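Local coordinates for alpha-rhamnosidase (Dictyoglomus thermophilum, PDB 6I60), which probably hydrolyses terminal non-reducing alpha-L-rhamnose residues from alpha-L-rhamnosides, including natural flavonoid rhamnosides, at residues 847-861 with 871-884. Numbering follows the deposited sequence.
Sequences IIFEPHPVGDLKYAK and VEINWQKTENIFSM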
loop_
_atom_site.group_PDB
_atom_site.type_symbol
_atom_site.label_atom_id
_atom_site.label_comp_id
_atom_site.label_asym_id
_atom_site.label_seq_id
_atom_site.Cartn_x
_atom_site.Cartn_y
_atom_site.Cartn_z
ATOM N N ILE A 847 1.907 23.210 6.728
ATOM C CA ILE A 847 1.137 22.892 5.535
ATOM C C ILE A 847 1.193 24.082 4.591
ATOM O O ILE A 847 1.062 25.235 5.020
ATOM C CB ILE A 847 -0.320 22.533 5.886
ATOM C CG1 ILE A 847 -0.362 21.632 7.122
ATOM C CG2 ILE A 847 -1.009 21.864 4.705
ATOM C CD1 ILE A 847 -1.755 21.364 7.625
ATOM N N ILE A 848 1.397 23.805 3.307
ATOM C CA ILE A 848 1.435 24.829 2.269
ATOM C C ILE A 848 0.143 24.720 1.472
ATOM O O ILE A 848 -0.092 23.718 0.784
ATOM C CB ILE A 848 2.663 24.682 1.362
ATOM C CG1 ILE A 848 3.939 24.602 2.200
ATOM C CG2 ILE A 848 2.745 25.844 0.388
ATOM C CD1 ILE A 848 5.200 24.481 1.379
ATOM N N PHE A 849 -0.699 25.748 1.566
ATOM C CA PHE A 849 -1.957 25.819 0.822
ATOM C C PHE A 849 -1.726 26.722 -0.386
ATOM O O PHE A 849 -1.926 27.935 -0.324
ATOM C CB PHE A 849 -3.087 26.338 1.705
ATOM C CG PHE A 849 -3.393 25.459 2.886
ATOM C CD1 PHE A 849 -4.217 24.352 2.748
ATOM C CD2 PHE A 849 -2.869 25.745 4.136
ATOM C CE1 PHE A 849 -4.504 23.545 3.832
ATOM C CE2 PHE A 849 -3.154 24.941 5.224
ATOM C CZ PHE A 849 -3.974 23.839 5.072
ATOM N N GLU A 850 -1.299 26.123 -1.499
ATOM C CA GLU A 850 -0.973 26.856 -2.723
ATOM C C GLU A 850 -1.803 26.309 -3.877
ATOM O O GLU A 850 -1.353 25.412 -4.609
ATOM C CB GLU A 850 0.519 26.764 -3.032
ATOM C CG GLU A 850 0.958 27.593 -4.222
ATOM C CD GLU A 850 2.375 27.281 -4.650
ATOM O OE1 GLU A 850 3.302 27.494 -3.839
ATOM O OE2 GLU A 850 2.560 26.819 -5.794
ATOM N N PRO A 851 -3.012 26.823 -4.085
ATOM C CA PRO A 851 -3.838 26.343 -5.195
ATOM C C PRO A 851 -3.354 26.878 -6.532
ATOM O O PRO A 851 -2.732 27.938 -6.621
ATOM C CB PRO A 851 -5.230 26.886 -4.856
ATOM C CG PRO A 851 -4.957 28.124 -4.075
ATOM C CD PRO A 851 -3.686 27.873 -3.302
ATOM N N HIS A 852 -3.652 26.118 -7.583
ATOM C CA HIS A 852 -3.260 26.462 -8.949
ATOM C C HIS A 852 -4.495 26.410 -9.837
ATOM O O HIS A 852 -4.768 25.387 -10.480
ATOM C CB HIS A 852 -2.169 25.526 -9.465
ATOM C CG HIS A 852 -0.825 25.770 -8.850
ATOM N ND1 HIS A 852 0.265 26.184 -9.586
ATOM C CD2 HIS A 852 -0.397 25.664 -7.570
ATOM C CE1 HIS A 852 1.307 26.320 -8.785
ATOM N NE2 HIS A 852 0.932 26.013 -7.557
ATOM N N PRO A 853 -5.266 27.495 -9.898
ATOM C CA PRO A 853 -6.451 27.506 -10.767
ATOM C C PRO A 853 -6.086 27.778 -12.218
ATOM O O PRO A 853 -6.042 28.934 -12.652
ATOM C CB PRO A 853 -7.310 28.630 -10.176
ATOM C CG PRO A 853 -6.350 29.520 -9.435
ATOM C CD PRO A 853 -5.052 28.785 -9.222
ATOM N N VAL A 854 -5.824 26.719 -12.976
ATOM C CA VAL A 854 -5.348 26.836 -14.345
ATOM C C VAL A 854 -6.455 26.401 -15.300
ATOM O O VAL A 854 -7.447 25.788 -14.904
ATOM C CB VAL A 854 -4.066 26.016 -14.576
ATOM C CG1 VAL A 854 -2.872 26.723 -13.965
ATOM C CG2 VAL A 854 -4.226 24.630 -13.984
ATOM N N GLY A 855 -6.271 26.727 -16.579
ATOM C CA GLY A 855 -7.216 26.308 -17.602
ATOM C C GLY A 855 -8.599 26.875 -17.359
ATOM O O GLY A 855 -8.768 28.051 -17.020
ATOM N N ASP A 856 -9.610 26.023 -17.537
ATOM C CA ASP A 856 -11.000 26.381 -17.282
ATOM C C ASP A 856 -11.514 25.790 -15.973
ATOM O O ASP A 856 -12.712 25.518 -15.842
ATOM C CB ASP A 856 -11.883 25.942 -18.450
ATOM C CG ASP A 856 -11.658 24.491 -18.839
ATOM O OD1 ASP A 856 -10.597 23.937 -18.485
ATOM O OD2 ASP A 856 -12.544 23.906 -19.498
ATOM N N LEU A 857 -10.628 25.584 -15.003
ATOM C CA LEU A 857 -11.037 25.037 -13.717
ATOM C C LEU A 857 -11.842 26.064 -12.932
ATOM O O LEU A 857 -11.505 27.252 -12.900
ATOM C CB LEU A 857 -9.814 24.605 -12.907
ATOM C CG LEU A 857 -9.111 23.326 -13.363
ATOM C CD1 LEU A 857 -7.948 22.994 -12.440
ATOM C CD2 LEU A 857 -10.092 22.168 -13.433
ATOM N N LYS A 858 -12.915 25.599 -12.294
ATOM C CA LYS A 858 -13.768 26.455 -11.483
ATOM C C LYS A 858 -13.669 26.174 -9.992
ATOM O O LYS A 858 -13.806 27.103 -9.194
ATOM C CB LYS A 858 -15.232 26.316 -11.919
ATOM C CG LYS A 858 -15.461 26.536 -13.407
ATOM C CD LYS A 858 -16.944 26.673 -13.728
ATOM C CE LYS A 858 -17.561 25.332 -14.102
ATOM N NZ LYS A 858 -17.365 25.009 -15.544
ATOM N N TYR A 859 -13.429 24.926 -9.599
ATOM C CA TYR A 859 -13.311 24.573 -8.192
ATOM C C TYR A 859 -12.443 23.330 -8.062
ATOM O O TYR A 859 -12.229 22.593 -9.027
ATOM C CB TYR A 859 -14.688 24.336 -7.552
ATOM C CG TYR A 859 -15.476 23.210 -8.187
ATOM C CD1 TYR A 859 -15.288 21.893 -7.787
ATOM C CD2 TYR A 859 -16.408 23.465 -9.187
ATOM C CE1 TYR A 859 -15.998 20.861 -8.366
ATOM C CE2 TYR A 859 -17.129 22.436 -9.770
ATOM C CZ TYR A 859 -16.921 21.137 -9.355
ATOM O OH TYR A 859 -17.630 20.106 -9.927
ATOM N N ALA A 860 -11.950 23.104 -6.844
ATOM C CA ALA A 860 -11.177 21.914 -6.514
ATOM C C ALA A 860 -11.040 21.830 -5.003
ATOM O O ALA A 860 -10.934 22.858 -4.330
ATOM C CB ALA A 860 -9.791 21.938 -7.171
ATOM N N LYS A 861 -11.045 20.607 -4.477
ATOM C CA LYS A 861 -10.910 20.404 -3.043
ATOM C C LYS A 861 -10.139 19.121 -2.775
ATOM O O LYS A 861 -10.359 18.106 -3.441
ATOM C CB LYS A 861 -12.273 20.332 -2.344
ATOM C CG LYS A 861 -12.208 19.661 -0.976
ATOM C CD LYS A 861 -13.556 19.150 -0.521
ATOM C CE LYS A 861 -13.598 18.989 0.991
ATOM N NZ LYS A 861 -14.989 18.833 1.509
ATOM N N VAL A 871 -6.864 17.800 7.290
ATOM C CA VAL A 871 -6.309 18.881 6.484
ATOM C C VAL A 871 -7.201 19.056 5.263
ATOM O O VAL A 871 -7.488 18.082 4.556
ATOM C CB VAL A 871 -4.855 18.594 6.064
ATOM C CG1 VAL A 871 -4.311 19.732 5.212
ATOM C CG2 VAL A 871 -3.978 18.369 7.288
ATOM N N GLU A 872 -7.638 20.289 5.014
ATOM C CA GLU A 872 -8.600 20.553 3.953
ATOM C C GLU A 872 -8.221 21.820 3.198
ATOM O O GLU A 872 -7.701 22.776 3.778
ATOM C CB GLU A 872 -10.024 20.689 4.513
ATOM C CG GLU A 872 -11.121 20.581 3.468
ATOM C CD GLU A 872 -12.503 20.517 4.083
ATOM O OE1 GLU A 872 -12.926 19.410 4.481
ATOM O OE2 GLU A 872 -13.166 21.573 4.169
ATOM N N ILE A 873 -8.489 21.812 1.893
ATOM C CA ILE A 873 -8.322 22.986 1.042
ATOM C C ILE A 873 -9.496 23.044 0.072
ATOM O O ILE A 873 -9.892 22.022 -0.497
ATOM C CB ILE A 873 -6.981 22.968 0.280
ATOM C CG1 ILE A 873 -6.832 24.232 -0.570
ATOM C CG2 ILE A 873 -6.851 21.715 -0.579
ATOM C CD1 ILE A 873 -5.424 24.785 -0.604
ATOM N N ASN A 874 -10.071 24.233 -0.089
ATOM C CA ASN A 874 -11.158 24.469 -1.029
ATOM C C ASN A 874 -10.926 25.812 -1.698
ATOM O O ASN A 874 -10.531 26.774 -1.035
ATOM C CB ASN A 874 -12.531 24.482 -0.339
ATOM C CG ASN A 874 -12.751 23.285 0.562
ATOM O OD1 ASN A 874 -13.390 22.312 0.171
ATOM N ND2 ASN A 874 -12.238 23.360 1.785
ATOM N N TRP A 875 -11.171 25.880 -3.004
ATOM C CA TRP A 875 -11.063 27.151 -3.707
ATOM C C TRP A 875 -12.064 27.198 -4.850
ATOM O O TRP A 875 -12.334 26.181 -5.497
ATOM C CB TRP A 875 -9.638 27.397 -4.228
ATOM C CG TRP A 875 -9.137 26.401 -5.233
ATOM C CD1 TRP A 875 -8.352 25.313 -4.987
ATOM C CD2 TRP A 875 -9.363 26.419 -6.650
ATOM N NE1 TRP A 875 -8.083 24.648 -6.157
ATOM C CE2 TRP A 875 -8.693 25.305 -7.193
ATOM C CE3 TRP A 875 -10.072 27.265 -7.509
ATOM C CZ2 TRP A 875 -8.710 25.014 -8.557
ATOM C CZ3 TRP A 875 -10.090 26.974 -8.861
ATOM C CH2 TRP A 875 -9.412 25.859 -9.373
ATOM N N GLN A 876 -12.616 28.389 -5.083
ATOM C CA GLN A 876 -13.532 28.656 -6.181
ATOM C C GLN A 876 -13.027 29.863 -6.956
ATOM O O GLN A 876 -12.527 30.824 -6.363
ATOM C CB GLN A 876 -14.955 28.926 -5.680
ATOM C CG GLN A 876 -15.827 27.693 -5.556
ATOM C CD GLN A 876 -17.095 27.965 -4.770
ATOM O OE1 GLN A 876 -17.355 27.330 -3.745
ATOM N NE2 GLN A 876 -17.894 28.916 -5.246
ATOM N N LYS A 877 -13.162 29.814 -8.279
ATOM C CA LYS A 877 -12.680 30.875 -9.157
ATOM C C LYS A 877 -13.836 31.371 -10.015
ATOM O O LYS A 877 -14.353 30.632 -10.859
ATOM C CB LYS A 877 -11.525 30.386 -10.030
ATOM C CG LYS A 877 -10.845 31.486 -10.835
ATOM C CD LYS A 877 -9.975 30.905 -11.941
ATOM C CE LYS A 877 -9.437 31.991 -12.860
ATOM N NZ LYS A 877 -10.496 32.549 -13.749
ATOM N N THR A 878 -14.242 32.616 -9.792
ATOM C CA THR A 878 -15.188 33.318 -10.643
ATOM C C THR A 878 -14.481 34.497 -11.305
ATOM O O THR A 878 -13.271 34.692 -11.155
ATOM C CB THR A 878 -16.408 33.777 -9.841
ATOM O OG1 THR A 878 -16.006 34.737 -8.857
ATOM C CG2 THR A 878 -17.065 32.593 -9.146
ATOM N N GLU A 879 -15.251 35.294 -12.048
ATOM C CA GLU A 879 -14.669 36.439 -12.739
ATOM C C GLU A 879 -14.238 37.540 -11.780
ATOM O O GLU A 879 -13.364 38.341 -12.129
ATOM C CB GLU A 879 -15.661 36.999 -13.760
ATOM C CG GLU A 879 -15.433 36.502 -15.178
ATOM C CD GLU A 879 -16.279 35.289 -15.512
ATOM O OE1 GLU A 879 -16.687 35.153 -16.686
ATOM O OE2 GLU A 879 -16.535 34.471 -14.602
ATOM N N ASN A 880 -14.817 37.593 -10.582
ATOM C CA ASN A 880 -14.511 38.645 -9.621
ATOM C C ASN A 880 -13.881 38.116 -8.343
ATOM O O ASN A 880 -12.867 38.659 -7.892
ATOM C CB ASN A 880 -15.785 39.442 -9.292
ATOM C CG ASN A 880 -17.010 38.556 -9.149
ATOM O OD1 ASN A 880 -17.010 37.401 -9.578
ATOM N ND2 ASN A 880 -18.065 39.097 -8.547
ATOM N N ILE A 881 -14.438 37.066 -7.746
ATOM C CA ILE A 881 -14.011 36.584 -6.436
ATOM C C ILE A 881 -13.272 35.264 -6.597
ATOM O O ILE A 881 -13.740 34.364 -7.305
ATOM C CB ILE A 881 -15.207 36.420 -5.482
ATOM C CG1 ILE A 881 -16.094 37.666 -5.516
ATOM C CG2 ILE A 881 -14.725 36.130 -4.067
ATOM C CD1 ILE A 881 -17.550 37.372 -5.768
ATOM N N PHE A 882 -12.123 35.146 -5.936
ATOM C CA PHE A 882 -11.415 33.877 -5.789
ATOM C C PHE A 882 -11.522 33.457 -4.328
ATOM O O PHE A 882 -10.880 34.054 -3.458
ATOM C CB PHE A 882 -9.956 33.992 -6.224
ATOM C CG PHE A 882 -9.200 32.694 -6.146
ATOM C CD1 PHE A 882 -9.473 31.663 -7.033
ATOM C CD2 PHE A 882 -8.227 32.497 -5.178
ATOM C CE1 PHE A 882 -8.786 30.464 -6.961
ATOM C CE2 PHE A 882 -7.536 31.300 -5.102
ATOM C CZ PHE A 882 -7.816 30.283 -5.993
ATOM N N SER A 883 -12.337 32.443 -4.060
ATOM C CA SER A 883 -12.564 31.976 -2.702
ATOM C C SER A 883 -11.521 30.935 -2.308
ATOM O O SER A 883 -10.909 30.280 -3.154
ATOM C CB SER A 883 -13.969 31.386 -2.561
ATOM O OG SER A 883 -14.965 32.368 -2.786
ATOM N N MET A 884 -11.325 30.791 -0.999
ATOM C CA MET A 884 -10.403 29.791 -0.476
ATOM C C MET A 884 -10.753 29.499 0.974
ATOM O O MET A 884 -10.828 30.422 1.791
ATOM C CB MET A 884 -8.951 30.260 -0.593
ATOM C CG MET A 884 -7.949 29.124 -0.669
ATOM S SD MET A 884 -6.250 29.706 -0.795
ATOM C CE MET A 884 -6.475 31.205 -1.742
#
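Strand 859-861 runs antiparallel to strand 871-877, their axes 5.1 Å apart at closest approach, with A860 and W875 as the hydrogen-bonded pair, while strand 847-849 runs almost parallel to 871-877 in a second layer, its axis 9.0 Å from that of 871-877. The K877 N to K858 O bond is sound (2.9 Å), whereas the two between A860 and W875 are weak. W875 fills the space between the layers. Its CG sits between its own backbone N and carbonyl carbon (chi1 62°), which swings the indole across the neighbouring strand: A860 N lies over one face, CB of P851 and P853 pack on the opposite face as CH-pi contacts, the first over the five-membered ring (3.9 Å to its centroid) and the second over the six-membered ring, and L857 CB meets the edge. NE1 donates a hydrogen bond to I834 O. Replacing the indole by an alanine is likely to open a gap between the two prolines and A860 and to leave I834 O without its donor. Farther along, P853 CG reaches F882 CE1 (3.6 Å), P851 CG touches M884 SD, and F849 meets I873 CD1 with its ring edge. On the hairpin face opposite A860 and W875, extended K861 runs alongside N874 to a long salt bridge with E872, whose OE2 takes N874 ND2 (3.1 Å); ND2 also hydrogen-bonds R885 O. The C-terminal beta-sandwich thus joins its layers through proline-aromatic and aliphatic contacts, the K861-E872-N874 polar cluster facing away from W875.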